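Probable ss-1,3-N-acetylglucosaminyltransferase (Staphylococcus aureus subsp. aureus N315, PDB 6H21) belongs to the family 2 glycosyltransferases, joining a GT-A fold to a helical TarS-type linker region, and is modelled here with manganese and uridine-diphosphate-N-acetylglucosamine. Local coordinates at residues S167-L172 and H268-K273; K176-S181 and I204-N209; E198-T203 and T275-R280; N242-T247 and H281-N286. One frame throughout, in Å; residues are numbered along the deposited sequence.

Contact 1: S167-L172 and H268-K273; sequences SIFYAL and HQLAGK
Phe169 and Lys273 bring the two backbones closest, with their CA atoms 7.8 Å apart, where the short 3-10 turn 168-170 meets a stretch of helix 264-281. The turn is closed by Tyr170 N to Ser167 O and Ala171 N to Ile168 O, and it presents two aromatic side chains of different character to the helix. Phe169 is buried and does most of the touching. Its CG lies beside the backbone N (chi1 -81°), which sends the ring out from the turn to cross Leu270 and Lys273 at about a right angle. The edge of the ring leads: Phe169 CE2 stands 3.2 Å from Leu270 O, close to the ring plane, so a slightly positive aromatic C-H faces a carbonyl oxygen. Around this polar point the packing is apolar. Phe169 CZ approaches Leu270 CD2 at 4.2 Å, and Phe169 CD2 lies 4.0 Å from Lys273 CB. Lysine suits that border, because its first methylenes can lie against a ring while the bent chain carries NZ away. Tyr170 contributes through its hydroxyl. Its OH is too far from Lys273 O to bond directly, and one water bridges them, 2.7 Å from Tyr170 OH and 2.7 Å from Lys273 O, to which it donates. Arg280, further along the same helix, also hydrogen-bonds Tyr170 OH. Phe169 rests in addition on Ile204 of helix 198-207. The arrangement is a seam between the family 2 glycosyltransferase region and the TarS-type linker region: a loop between two strands plugs an aromatic ring against a long helix.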
# COMPACT_ATOMS: atom_id res chain seq x y z
N SER C 167 -19.32 -12.04 -23.15
CA SER C 167 -18.55 -10.82 -22.95
C SER C 167 -19.28 -9.59 -23.51
O SER C 167 -18.63 -8.72 -24.08
CB SER C 167 -17.18 -10.95 -23.59
OG SER C 167 -16.41 -11.95 -22.94
N ILE C 168 -20.60 -9.51 -23.30
CA ILE C 168 -21.42 -8.47 -23.95
C ILE C 168 -21.15 -7.12 -23.28
O ILE C 168 -21.25 -6.09 -23.95
CB ILE C 168 -22.91 -8.86 -23.99
CG1 ILE C 168 -23.11 -10.22 -24.65
CG2 ILE C 168 -23.76 -7.79 -24.68
CD1 ILE C 168 -24.56 -10.58 -24.90
N PHE C 169 -20.76 -7.11 -22.00
CA PHE C 169 -20.45 -5.84 -21.32
C PHE C 169 -19.21 -5.15 -21.89
O PHE C 169 -18.94 -4.02 -21.54
CB PHE C 169 -20.25 -6.04 -19.82
CG PHE C 169 -21.52 -6.13 -19.01
CD1 PHE C 169 -22.73 -5.69 -19.52
CD2 PHE C 169 -21.48 -6.65 -17.73
CE1 PHE C 169 -23.89 -5.81 -18.76
CE2 PHE C 169 -22.64 -6.74 -16.97
CZ PHE C 169 -23.84 -6.30 -17.48
N TYR C 170 -18.48 -5.82 -22.79
CA TYR C 170 -17.32 -5.23 -23.44
C TYR C 170 -17.65 -4.79 -24.87
O TYR C 170 -16.77 -4.46 -25.63
CB TYR C 170 -16.16 -6.23 -23.38
CG TYR C 170 -15.70 -6.48 -21.97
CD1 TYR C 170 -16.39 -7.36 -21.15
CD2 TYR C 170 -14.65 -5.78 -21.42
CE1 TYR C 170 -16.02 -7.56 -19.83
CE2 TYR C 170 -14.26 -5.97 -20.11
CZ TYR C 170 -14.95 -6.86 -19.31
OH TYR C 170 -14.57 -7.06 -18.01
N ALA C 171 -18.94 -4.80 -25.24
CA ALA C 171 -19.40 -4.47 -26.58
C ALA C 171 -20.76 -3.77 -26.48
O ALA C 171 -21.78 -4.26 -26.97
CB ALA C 171 -19.48 -5.74 -27.41
N LEU C 172 -20.75 -2.59 -25.87
CA LEU C 172 -21.95 -1.92 -25.44
C LEU C 172 -22.32 -0.74 -26.34
O LEU C 172 -23.23 0.03 -26.00
CB LEU C 172 -21.73 -1.47 -24.00
CG LEU C 172 -21.81 -2.56 -22.94
CD1 LEU C 172 -21.56 -1.97 -21.57
CD2 LEU C 172 -23.13 -3.31 -22.99
N HIS C 268 -26.44 -8.93 -8.43
CA HIS C 268 -25.13 -8.73 -7.82
C HIS C 268 -24.02 -9.16 -8.78
O HIS C 268 -23.02 -8.49 -8.92
CB HIS C 268 -24.98 -9.49 -6.50
CG HIS C 268 -25.86 -9.02 -5.38
ND1 HIS C 268 -26.17 -7.68 -5.20
CD2 HIS C 268 -26.46 -9.69 -4.38
CE1 HIS C 268 -26.96 -7.56 -4.15
NE2 HIS C 268 -27.14 -8.78 -3.61
N GLN C 269 -24.22 -10.31 -9.43
CA GLN C 269 -23.24 -10.86 -10.36
C GLN C 269 -23.07 -9.93 -11.56
O GLN C 269 -21.96 -9.66 -11.96
CB GLN C 269 -23.64 -12.25 -10.84
CG GLN C 269 -22.59 -12.88 -11.75
CD GLN C 269 -23.11 -14.12 -12.42
OE1 GLN C 269 -24.20 -14.14 -12.99
NE2 GLN C 269 -22.32 -15.18 -12.36
N LEU C 270 -24.19 -9.49 -12.15
CA LEU C 270 -24.12 -8.61 -13.32
C LEU C 270 -23.44 -7.28 -12.96
O LEU C 270 -22.65 -6.75 -13.73
CB LEU C 270 -25.54 -8.39 -13.85
CG LEU C 270 -26.14 -9.58 -14.57
CD1 LEU C 270 -27.63 -9.38 -14.77
CD2 LEU C 270 -25.45 -9.83 -15.91
N ALA C 271 -23.79 -6.74 -11.79
CA ALA C 271 -23.24 -5.50 -11.27
C ALA C 271 -21.72 -5.63 -11.06
O ALA C 271 -20.98 -4.71 -11.39
CB ALA C 271 -23.96 -5.15 -10.00
N GLY C 272 -21.27 -6.78 -10.52
CA GLY C 272 -19.85 -7.07 -10.33
C GLY C 272 -19.09 -7.19 -11.65
O GLY C 272 -17.94 -6.73 -11.79
N LYS C 273 -19.71 -7.85 -12.63
CA LYS C 273 -19.10 -7.96 -13.95
C LYS C 273 -19.00 -6.58 -14.60
O LYS C 273 -18.00 -6.29 -15.30
CB LYS C 273 -19.89 -8.95 -14.81
CG LYS C 273 -19.82 -10.38 -14.30
CD LYS C 273 -18.42 -10.97 -14.30
CE LYS C 273 -18.33 -12.20 -13.42
NZ LYS C 273 -17.03 -12.89 -13.59
O HOH W 1 -16.55 -8.25 -16.54

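Contact 2: K176-S181 and I204-N209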
# COMPACT_ATOMS: atom_id res chain seq x y z
N LYS C 176 -25.79 -1.91 -33.67
CA LYS C 176 -26.36 -3.24 -33.54
C LYS C 176 -27.81 -3.20 -34.02
O LYS C 176 -28.37 -2.12 -34.22
CB LYS C 176 -26.34 -3.66 -32.06
CG LYS C 176 -24.95 -3.82 -31.44
CD LYS C 176 -24.99 -4.07 -29.96
CE LYS C 176 -23.65 -4.46 -29.37
NZ LYS C 176 -22.60 -3.42 -29.56
N MET C 177 -28.44 -4.37 -34.15
CA MET C 177 -29.84 -4.46 -34.58
C MET C 177 -30.71 -4.80 -33.36
O MET C 177 -30.58 -5.84 -32.76
CB MET C 177 -29.99 -5.51 -35.69
CG MET C 177 -31.40 -5.61 -36.23
SD MET C 177 -31.52 -6.66 -37.71
CE MET C 177 -30.57 -5.70 -38.88
N PHE C 178 -31.62 -3.88 -33.01
CA PHE C 178 -32.48 -3.93 -31.84
C PHE C 178 -33.96 -4.09 -32.24
O PHE C 178 -34.44 -3.37 -33.06
CB PHE C 178 -32.40 -2.60 -31.07
CG PHE C 178 -31.09 -2.26 -30.41
CD1 PHE C 178 -30.09 -1.59 -31.11
CD2 PHE C 178 -30.88 -2.52 -29.07
CE1 PHE C 178 -28.91 -1.23 -30.48
CE2 PHE C 178 -29.70 -2.17 -28.45
CZ PHE C 178 -28.71 -1.52 -29.16
N LYS C 179 -34.68 -5.01 -31.58
CA LYS C 179 -36.12 -5.19 -31.81
C LYS C 179 -36.88 -3.98 -31.26
O LYS C 179 -36.75 -3.62 -30.11
CB LYS C 179 -36.61 -6.49 -31.17
CG LYS C 179 -38.09 -6.78 -31.40
CD LYS C 179 -38.51 -8.16 -30.94
CE LYS C 179 -38.42 -9.18 -32.05
NZ LYS C 179 -38.82 -10.53 -31.59
N LYS C 180 -37.69 -3.37 -32.12
CA LYS C 180 -38.30 -2.07 -31.84
C LYS C 180 -39.33 -2.16 -30.70
O LYS C 180 -39.48 -1.22 -29.91
CB LYS C 180 -38.93 -1.51 -33.13
CG LYS C 180 -39.50 -0.10 -33.00
CD LYS C 180 -38.44 0.95 -32.76
CE LYS C 180 -38.97 2.26 -32.20
NZ LYS C 180 -40.25 2.68 -32.82
N SER C 181 -40.04 -3.29 -30.60
CA SER C 181 -41.14 -3.42 -29.62
C SER C 181 -40.59 -3.36 -28.18
O SER C 181 -41.25 -2.86 -27.27
CB SER C 181 -41.92 -4.69 -29.87
OG SER C 181 -41.08 -5.83 -29.77
N ILE C 204 -27.45 -1.33 -22.12
CA ILE C 204 -27.72 -2.01 -20.84
C ILE C 204 -29.22 -2.03 -20.54
O ILE C 204 -29.74 -3.07 -20.13
CB ILE C 204 -26.92 -1.37 -19.69
CG1 ILE C 204 -25.41 -1.56 -19.86
CG2 ILE C 204 -27.43 -1.84 -18.33
CD1 ILE C 204 -24.84 -2.81 -19.23
N GLU C 205 -29.90 -0.87 -20.67
CA GLU C 205 -31.36 -0.79 -20.44
C GLU C 205 -32.06 -1.81 -21.35
O GLU C 205 -33.00 -2.50 -20.92
CB GLU C 205 -31.91 0.63 -20.66
CG GLU C 205 -31.56 1.60 -19.53
CD GLU C 205 -32.16 3.01 -19.56
OE1 GLU C 205 -32.49 3.52 -20.65
OE2 GLU C 205 -32.27 3.62 -18.48
N PHE C 206 -31.59 -1.92 -22.61
CA PHE C 206 -32.17 -2.86 -23.55
C PHE C 206 -31.94 -4.30 -23.08
O PHE C 206 -32.89 -5.10 -23.07
CB PHE C 206 -31.59 -2.69 -24.95
CG PHE C 206 -32.36 -3.44 -26.01
CD1 PHE C 206 -32.07 -4.77 -26.28
CD2 PHE C 206 -33.39 -2.83 -26.70
CE1 PHE C 206 -32.79 -5.46 -27.25
CE2 PHE C 206 -34.10 -3.52 -27.67
CZ PHE C 206 -33.81 -4.84 -27.94
N LEU C 207 -30.70 -4.61 -22.72
CA LEU C 207 -30.29 -5.99 -22.28
C LEU C 207 -31.12 -6.44 -21.06
O LEU C 207 -31.51 -7.59 -20.97
CB LEU C 207 -28.79 -6.01 -21.95
CG LEU C 207 -27.83 -5.93 -23.13
CD1 LEU C 207 -26.40 -5.72 -22.65
CD2 LEU C 207 -27.92 -7.18 -23.99
N MET C 208 -31.37 -5.52 -20.13
CA MET C 208 -32.02 -5.80 -18.87
C MET C 208 -33.54 -5.97 -19.06
O MET C 208 -34.24 -6.42 -18.16
CB MET C 208 -31.74 -4.66 -17.87
CG MET C 208 -30.27 -4.56 -17.41
SD MET C 208 -29.63 -6.11 -16.72
CE MET C 208 -28.62 -6.74 -18.06
N ASN C 209 -34.04 -5.63 -20.25
CA ASN C 209 -35.46 -5.76 -20.57
C ASN C 209 -35.66 -6.76 -21.71
O ASN C 209 -36.72 -6.83 -22.26
CB ASN C 209 -36.04 -4.39 -20.92
CG ASN C 209 -36.22 -3.56 -19.67
OD1 ASN C 209 -37.13 -3.82 -18.89
ND2 ASN C 209 -35.32 -2.61 -19.44
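One face of the Phe206 ring receives the edge of Phe178, and the rim of the same Phe206 ring meets the backbone oxygen of Lys179. The pair is a T-shaped stack, with ring planes at 80° and centroids 4.8 Å apart. Phe178 CD2 stands 3.4 Å above the Phe206 ring plane, over its centre, so a weakly positive C-H edge points into the pi cloud. Lys179 O, near the plane of the Phe206 ring, lies 3.6 Å from Phe206 CE2, which puts a carbonyl oxygen against the more positive ring edge. Phenylalanine thus suits both places: it fills a buried space with an apolar surface whose face and edge differ in polarity. The first torsion of Phe206 turns CG away from the backbone N (chi1 -168°), carrying the ring across to the strand. The two side chains run alongside each other, pointing opposite ways, and Phe178 CB comes 3.9 Å from Phe206 CE2. Just beyond, Asn209 folds back on the chain, its ND2 donating to Glu205 O at 2.8 Å with a nearly straight bond (160°) that lies close to the amide plane. Phe178 makes a second edge-to-face pair with Phe202, one turn earlier than Phe206, so the same helix grips its ring twice. Lys179 occupies the N-cap position of helix 180-185, whose Val182 and Ile183 also touch Phe206. Strand 177-179 runs antiparallel to both of its neighbours, 105-108 and 134-142, and helix 198-207 packs on this part of the sheet, with Leu207 reaching Leu134 in the second of those strands.

Contact 3: E198-T203 and T275-R280; sequences EDQLFT and TTRLLR. With UD1 (uridine-diphosphate-N-acetylglucosamine), chain X.
Gln200 and Arg277 meet in a surface contact between helix 198-207 and helix 264-281, in which two long polar side chains reach across between the two helices. The nearest CA atoms, those of Gln200 and Leu278, are 11.1 Å apart, so it takes long side chains to close the distance. Gln200 runs straight out beyond CG. Arg277 has its CG opposite the backbone N (chi1 176°) and then bends at chi2, bringing its guanidinium round to face the amide. Gln200 OE1 sits over one face of this group, toward its rim, 3.2 Å from Arg277 NH2. The angle is poor for a hydrogen bond, since the N-H bonds lie in the guanidinium plane and the oxygen lies above it. The two planes are inclined by 63°, and what remains is probably an electrostatic attraction between the amide oxygen and the positive group. Gln200 OE1 is instead hydrogen-bonded to Tyr274 OH of the same linker helix, which would hold the amide in position. One residue before Gln200, Asp199 belongs to the ligand pocket: its OD2 accepts a hydrogen bond of 2.6 Å from O6' of uridine-diphosphate-N-acetylglucosamine and forms a salt bridge with Arg94. Helix 242-256 touches both helices, through Ile251 on Leu201 and Tyr244 on Leu278, while helix 324-332 packs on helix 264-281 through Leu327 and Ile330.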
# COMPACT_ATOMS: atom_id res chain seq x y z
N GLU C 198 -23.68 7.35 -22.49
CA GLU C 198 -25.14 7.30 -22.79
C GLU C 198 -25.49 6.07 -23.63
O GLU C 198 -26.56 5.49 -23.49
CB GLU C 198 -25.63 8.53 -23.56
CG GLU C 198 -25.30 9.84 -22.90
CD GLU C 198 -26.14 10.18 -21.69
OE1 GLU C 198 -26.52 9.24 -20.95
OE2 GLU C 198 -26.45 11.38 -21.49
N ASP C 199 -24.58 5.72 -24.55
CA ASP C 199 -24.76 4.60 -25.45
C ASP C 199 -24.70 3.29 -24.65
O ASP C 199 -25.52 2.39 -24.84
CB ASP C 199 -23.75 4.66 -26.60
CG ASP C 199 -23.99 5.80 -27.57
OD1 ASP C 199 -24.82 6.68 -27.25
OD2 ASP C 199 -23.37 5.81 -28.66
N GLN C 200 -23.75 3.20 -23.71
CA GLN C 200 -23.69 2.04 -22.78
C GLN C 200 -25.01 1.88 -22.03
O GLN C 200 -25.52 0.78 -21.87
CB GLN C 200 -22.59 2.24 -21.74
CG GLN C 200 -21.17 2.13 -22.26
CD GLN C 200 -20.18 2.18 -21.12
OE1 GLN C 200 -20.16 1.32 -20.24
NE2 GLN C 200 -19.35 3.22 -21.11
N LEU C 201 -25.56 3.00 -21.54
CA LEU C 201 -26.75 2.98 -20.73
C LEU C 201 -27.94 2.46 -21.56
O LEU C 201 -28.72 1.66 -21.06
CB LEU C 201 -27.04 4.37 -20.17
CG LEU C 201 -28.37 4.49 -19.42
CD1 LEU C 201 -28.46 3.47 -18.30
CD2 LEU C 201 -28.56 5.90 -18.86
N PHE C 202 -28.05 2.93 -22.81
CA PHE C 202 -29.12 2.49 -23.70
C PHE C 202 -29.02 0.98 -23.93
O PHE C 202 -30.00 0.29 -23.79
CB PHE C 202 -29.08 3.26 -25.02
CG PHE C 202 -30.17 2.88 -25.99
CD1 PHE C 202 -30.04 1.75 -26.78
CD2 PHE C 202 -31.34 3.62 -26.08
CE1 PHE C 202 -31.04 1.38 -27.67
CE2 PHE C 202 -32.34 3.26 -26.96
CZ PHE C 202 -32.20 2.14 -27.75
N THR C 203 -27.82 0.47 -24.27
CA THR C 203 -27.64 -0.95 -24.54
C THR C 203 -27.93 -1.79 -23.28
O THR C 203 -28.61 -2.82 -23.37
CB THR C 203 -26.26 -1.25 -25.11
OG1 THR C 203 -26.10 -0.53 -26.34
CG2 THR C 203 -26.05 -2.73 -25.38
N THR C 275 -18.71 -3.71 -12.93
CA THR C 275 -17.67 -3.03 -12.17
C THR C 275 -16.29 -3.40 -12.73
O THR C 275 -15.43 -2.55 -12.90
CB THR C 275 -17.79 -3.30 -10.66
OG1 THR C 275 -19.04 -2.79 -10.18
CG2 THR C 275 -16.66 -2.67 -9.89
N THR C 276 -16.08 -4.69 -13.02
CA THR C 276 -14.85 -5.19 -13.62
C THR C 276 -14.59 -4.48 -14.95
O THR C 276 -13.50 -3.96 -15.18
CB THR C 276 -14.87 -6.72 -13.80
OG1 THR C 276 -15.11 -7.32 -12.52
CG2 THR C 276 -13.58 -7.27 -14.38
N ARG C 277 -15.61 -4.44 -15.81
CA ARG C 277 -15.50 -3.75 -17.09
C ARG C 277 -15.12 -2.28 -16.87
O ARG C 277 -14.28 -1.73 -17.61
CB ARG C 277 -16.82 -3.87 -17.88
CG ARG C 277 -16.84 -3.10 -19.19
CD ARG C 277 -17.52 -1.76 -19.05
NE ARG C 277 -17.04 -0.85 -20.09
CZ ARG C 277 -16.89 0.46 -19.92
NH1 ARG C 277 -16.32 1.17 -20.89
NH2 ARG C 277 -17.28 1.05 -18.80
N LEU C 278 -15.73 -1.63 -15.88
CA LEU C 278 -15.50 -0.21 -15.62
C LEU C 278 -14.04 0.04 -15.19
O LEU C 278 -13.37 0.98 -15.64
CB LEU C 278 -16.49 0.24 -14.54
CG LEU C 278 -16.41 1.70 -14.12
CD1 LEU C 278 -16.76 2.60 -15.28
CD2 LEU C 278 -17.33 1.98 -12.95
N LEU C 279 -13.55 -0.80 -14.29
CA LEU C 279 -12.16 -0.71 -13.82
C LEU C 279 -11.17 -1.01 -14.96
O LEU C 279 -10.09 -0.44 -14.96
CB LEU C 279 -11.98 -1.68 -12.65
CG LEU C 279 -12.66 -1.23 -11.36
CD1 LEU C 279 -12.56 -2.31 -10.30
CD2 LEU C 279 -12.07 0.08 -10.86
N ARG C 280 -11.56 -1.85 -15.93
CA ARG C 280 -10.69 -2.26 -17.05
C ARG C 280 -10.66 -1.23 -18.19
O ARG C 280 -9.61 -1.06 -18.82
CB ARG C 280 -11.12 -3.61 -17.61
CG ARG C 280 -10.50 -4.79 -16.88
CD ARG C 280 -10.83 -6.13 -17.53
NE ARG C 280 -10.31 -7.18 -16.67
CZ ARG C 280 -10.84 -8.40 -16.54
NH1 ARG C 280 -12.00 -8.69 -17.11
NH2 ARG C 280 -10.18 -9.31 -15.84
C1' UD1 X . -18.05 7.29 -30.60
C2' UD1 X . -18.14 5.80 -30.24
C3' UD1 X . -19.34 5.17 -30.94
C4' UD1 X . -20.61 5.96 -30.60
C5' UD1 X . -20.42 7.46 -30.84
C6' UD1 X . -21.64 8.27 -30.38
C7' UD1 X . -16.01 4.66 -29.74
C8' UD1 X . -14.83 3.95 -30.34
N2' UD1 X . -16.92 5.11 -30.61
O1' UD1 X . -17.88 7.37 -32.02
O3' UD1 X . -19.48 3.80 -30.53
O4' UD1 X . -21.67 5.49 -31.42
O5' UD1 X . -19.24 7.96 -30.18
O6' UD1 X . -22.01 7.99 -29.04
O7' UD1 X . -16.13 4.82 -28.54
N1 UD1 X . -23.48 13.57 -34.04
C2 UD1 X . -24.68 14.25 -33.79
N3 UD1 X . -24.69 15.47 -33.26
C4 UD1 X . -23.55 16.09 -32.97
C5 UD1 X . -22.33 15.46 -33.21
C6 UD1 X . -22.31 14.17 -33.74
O2 UD1 X . -25.77 13.72 -34.03
O4 UD1 X . -23.63 17.25 -32.50
C1B UD1 X . -23.57 12.22 -34.60
C2B UD1 X . -22.59 11.94 -35.73
O2' UD1 X . -23.05 12.50 -36.96
C3B UD1 X . -22.55 10.42 -35.73
C4B UD1 X . -22.78 10.06 -34.26
O4B UD1 X . -23.30 11.23 -33.61
O3B UD1 X . -23.60 9.89 -36.54
C5B UD1 X . -21.51 9.64 -33.55
O5B UD1 X . -20.48 10.56 -33.88
PA UD1 X . -19.02 10.08 -34.32
O1A UD1 X . -18.26 11.34 -34.60
O2A UD1 X . -19.07 8.94 -35.33
O3A UD1 X . -18.51 9.50 -32.94
PB UD1 X . -17.21 8.60 -32.78
O1B UD1 X . -16.27 9.32 -31.85
O2B UD1 X . -16.67 8.10 -34.11

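Contact 4: N242-T247 and H281-N286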
# COMPACT_ATOMS: atom_id res chain seq x y z
N ASN C 242 -18.97 14.56 -13.06
CA ASN C 242 -20.29 14.76 -12.49
C ASN C 242 -21.36 14.08 -13.37
O ASN C 242 -22.14 13.25 -12.87
CB ASN C 242 -20.59 16.25 -12.33
CG ASN C 242 -21.40 16.54 -11.08
OD1 ASN C 242 -22.42 15.90 -10.85
ND2 ASN C 242 -20.94 17.49 -10.28
N GLN C 243 -21.39 14.44 -14.65
CA GLN C 243 -22.34 13.91 -15.62
C GLN C 243 -22.01 12.44 -15.90
O GLN C 243 -22.90 11.61 -15.97
CB GLN C 243 -22.34 14.71 -16.92
CG GLN C 243 -22.73 16.18 -16.77
CD GLN C 243 -22.27 17.02 -17.94
N TYR C 244 -20.73 12.13 -16.08
CA TYR C 244 -20.27 10.78 -16.37
C TYR C 244 -20.72 9.80 -15.28
O TYR C 244 -21.31 8.75 -15.57
CB TYR C 244 -18.75 10.75 -16.54
CG TYR C 244 -18.16 9.37 -16.65
CD1 TYR C 244 -18.49 8.52 -17.69
CD2 TYR C 244 -17.26 8.91 -15.70
CE1 TYR C 244 -17.94 7.25 -17.79
CE2 TYR C 244 -16.70 7.64 -15.78
CZ TYR C 244 -17.03 6.82 -16.84
OH TYR C 244 -16.46 5.58 -16.93
N PHE C 245 -20.48 10.15 -14.01
CA PHE C 245 -20.78 9.20 -12.92
C PHE C 245 -22.29 9.14 -12.64
O PHE C 245 -22.75 8.13 -12.13
CB PHE C 245 -19.92 9.47 -11.68
CG PHE C 245 -18.51 8.96 -11.85
CD1 PHE C 245 -18.26 7.61 -12.03
CD2 PHE C 245 -17.43 9.83 -11.87
CE1 PHE C 245 -16.98 7.12 -12.21
CE2 PHE C 245 -16.14 9.35 -12.04
CZ PHE C 245 -15.92 8.00 -12.23
N ALA C 246 -23.05 10.18 -13.00
CA ALA C 246 -24.54 10.10 -12.98
C ALA C 246 -25.03 9.07 -14.01
O ALA C 246 -26.02 8.39 -13.78
CB ALA C 246 -25.16 11.45 -13.22
N THR C 247 -24.34 8.95 -15.15
CA THR C 247 -24.69 7.99 -16.17
C THR C 247 -24.38 6.57 -15.68
O THR C 247 -25.20 5.66 -15.83
CB THR C 247 -24.02 8.32 -17.51
OG1 THR C 247 -24.51 9.60 -17.89
CG2 THR C 247 -24.35 7.33 -18.60
N HIS C 281 -11.78 -0.55 -18.45
CA HIS C 281 -11.90 0.29 -19.66
C HIS C 281 -12.58 1.63 -19.38
O HIS C 281 -12.83 2.37 -20.32
CB HIS C 281 -12.65 -0.48 -20.75
CG HIS C 281 -11.91 -1.67 -21.24
ND1 HIS C 281 -10.66 -1.58 -21.82
CD2 HIS C 281 -12.20 -2.99 -21.20
CE1 HIS C 281 -10.22 -2.78 -22.12
NE2 HIS C 281 -11.15 -3.66 -21.76
N GLY C 282 -12.90 1.95 -18.12
CA GLY C 282 -13.56 3.20 -17.78
C GLY C 282 -12.77 4.44 -18.19
O GLY C 282 -11.55 4.41 -18.41
N GLN C 283 -13.49 5.56 -18.28
CA GLN C 283 -12.87 6.90 -18.46
C GLN C 283 -11.87 7.17 -17.33
O GLN C 283 -12.18 6.97 -16.17
CB GLN C 283 -13.93 8.00 -18.40
CG GLN C 283 -14.27 8.66 -19.73
CD GLN C 283 -14.59 10.13 -19.49
OE1 GLN C 283 -13.72 11.01 -19.59
NE2 GLN C 283 -15.82 10.40 -19.11
N LYS C 284 -10.69 7.70 -17.70
CA LYS C 284 -9.64 8.14 -16.79
C LYS C 284 -9.33 7.06 -15.75
O LYS C 284 -9.13 7.35 -14.58
CB LYS C 284 -10.07 9.44 -16.11
CG LYS C 284 -10.41 10.56 -17.07
CD LYS C 284 -10.53 11.91 -16.41
CE LYS C 284 -10.68 13.02 -17.43
NZ LYS C 284 -11.66 14.04 -16.97
N LYS C 285 -9.28 5.79 -16.18
CA LYS C 285 -9.19 4.67 -15.26
C LYS C 285 -7.90 4.78 -14.42
O LYS C 285 -7.89 4.35 -13.28
CB LYS C 285 -9.26 3.36 -16.03
CG LYS C 285 -8.04 3.08 -16.89
CD LYS C 285 -8.03 1.67 -17.43
CE LYS C 285 -6.94 1.43 -18.45
NZ LYS C 285 -7.45 0.62 -19.58
N ASN C 286 -6.85 5.39 -14.98
CA ASN C 286 -5.55 5.53 -14.33
C ASN C 286 -5.33 6.98 -13.90
O ASN C 286 -4.20 7.47 -13.94
CB ASN C 286 -4.43 5.04 -15.23
CG ASN C 286 -4.44 3.54 -15.42
OD1 ASN C 286 -4.72 2.80 -14.48
ND2 ASN C 286 -4.12 3.08 -16.61
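The first torsion of Tyr244 (chi1 171°) sets CG across from its own N and throws the ring from helix 242-256 toward the loop, and Gln283, with an unusual unstaggered chi1 of -107° and a bend at chi2, lays its side chain along that ring. Both belong to the TarS-type linker region, and the loop forms a type II beta turn from Gly282 to Lys285, in which Gln283 and Lys284 are the two central residues. The closing bond of the turn, Lys285 N to Gly282 O, is weak. The contact has a polar end and a flat one. At the polar end, Gln283 N donates to Tyr244 OH at 3.3 Å with an angle of 149°, so the phenol hydroxyl takes up a peptide N-H of the turn itself. Glycine suits the position before it, since a CB would point toward the hydroxyl, and Gly282 CA itself lies 3.8 Å from Tyr244 OH. Over the ring face, Gln283 CB makes a CH-pi contact 4.0 Å from the Tyr244 ring centroid, and the amide follows farther back toward the tyrosine's own backbone. Ring and amide planes are steeply inclined, so the two groups do not stack flat. A tyrosine serves well here because its broad face takes the glutamine chain while its hydroxyl binds the backbone. Thr196, from the loop before helix 198-207, touches both Tyr244 and Gln283. Next along the helix, Phe245 points to helix 294-308, stacking on Phe304. The glutamine chain finishes with Gln283 NE2 above the Tyr244 ring, offset toward its rim, 3.5 Å from Tyr244 CG.

How the contacts relate
Contacts 1 and 3 share helix 264-281 and have centres about 8 Å apart; Leu172 O and Thr203 OG1, 2.9 Å apart, probably form a hydrogen bond joining them. Contacts 2 and 3 share helix 198-207, so this helix lies between the sheet and the linker. Contact 4 continues the linker side about 9 Å from contact 3, centre to centre, with a probable hydrogen bond of 2.8 Å from Lys285 NZ to Arg280 O. Contacts 2 and 4 do not touch; their centres are about 23 Å apart. Contact 3 alone touches uridine-diphosphate-N-acetylglucosamine, while the side chains of Phe178 and Gln283 are each about 10 Å from it and that of Tyr170 about 12 Å.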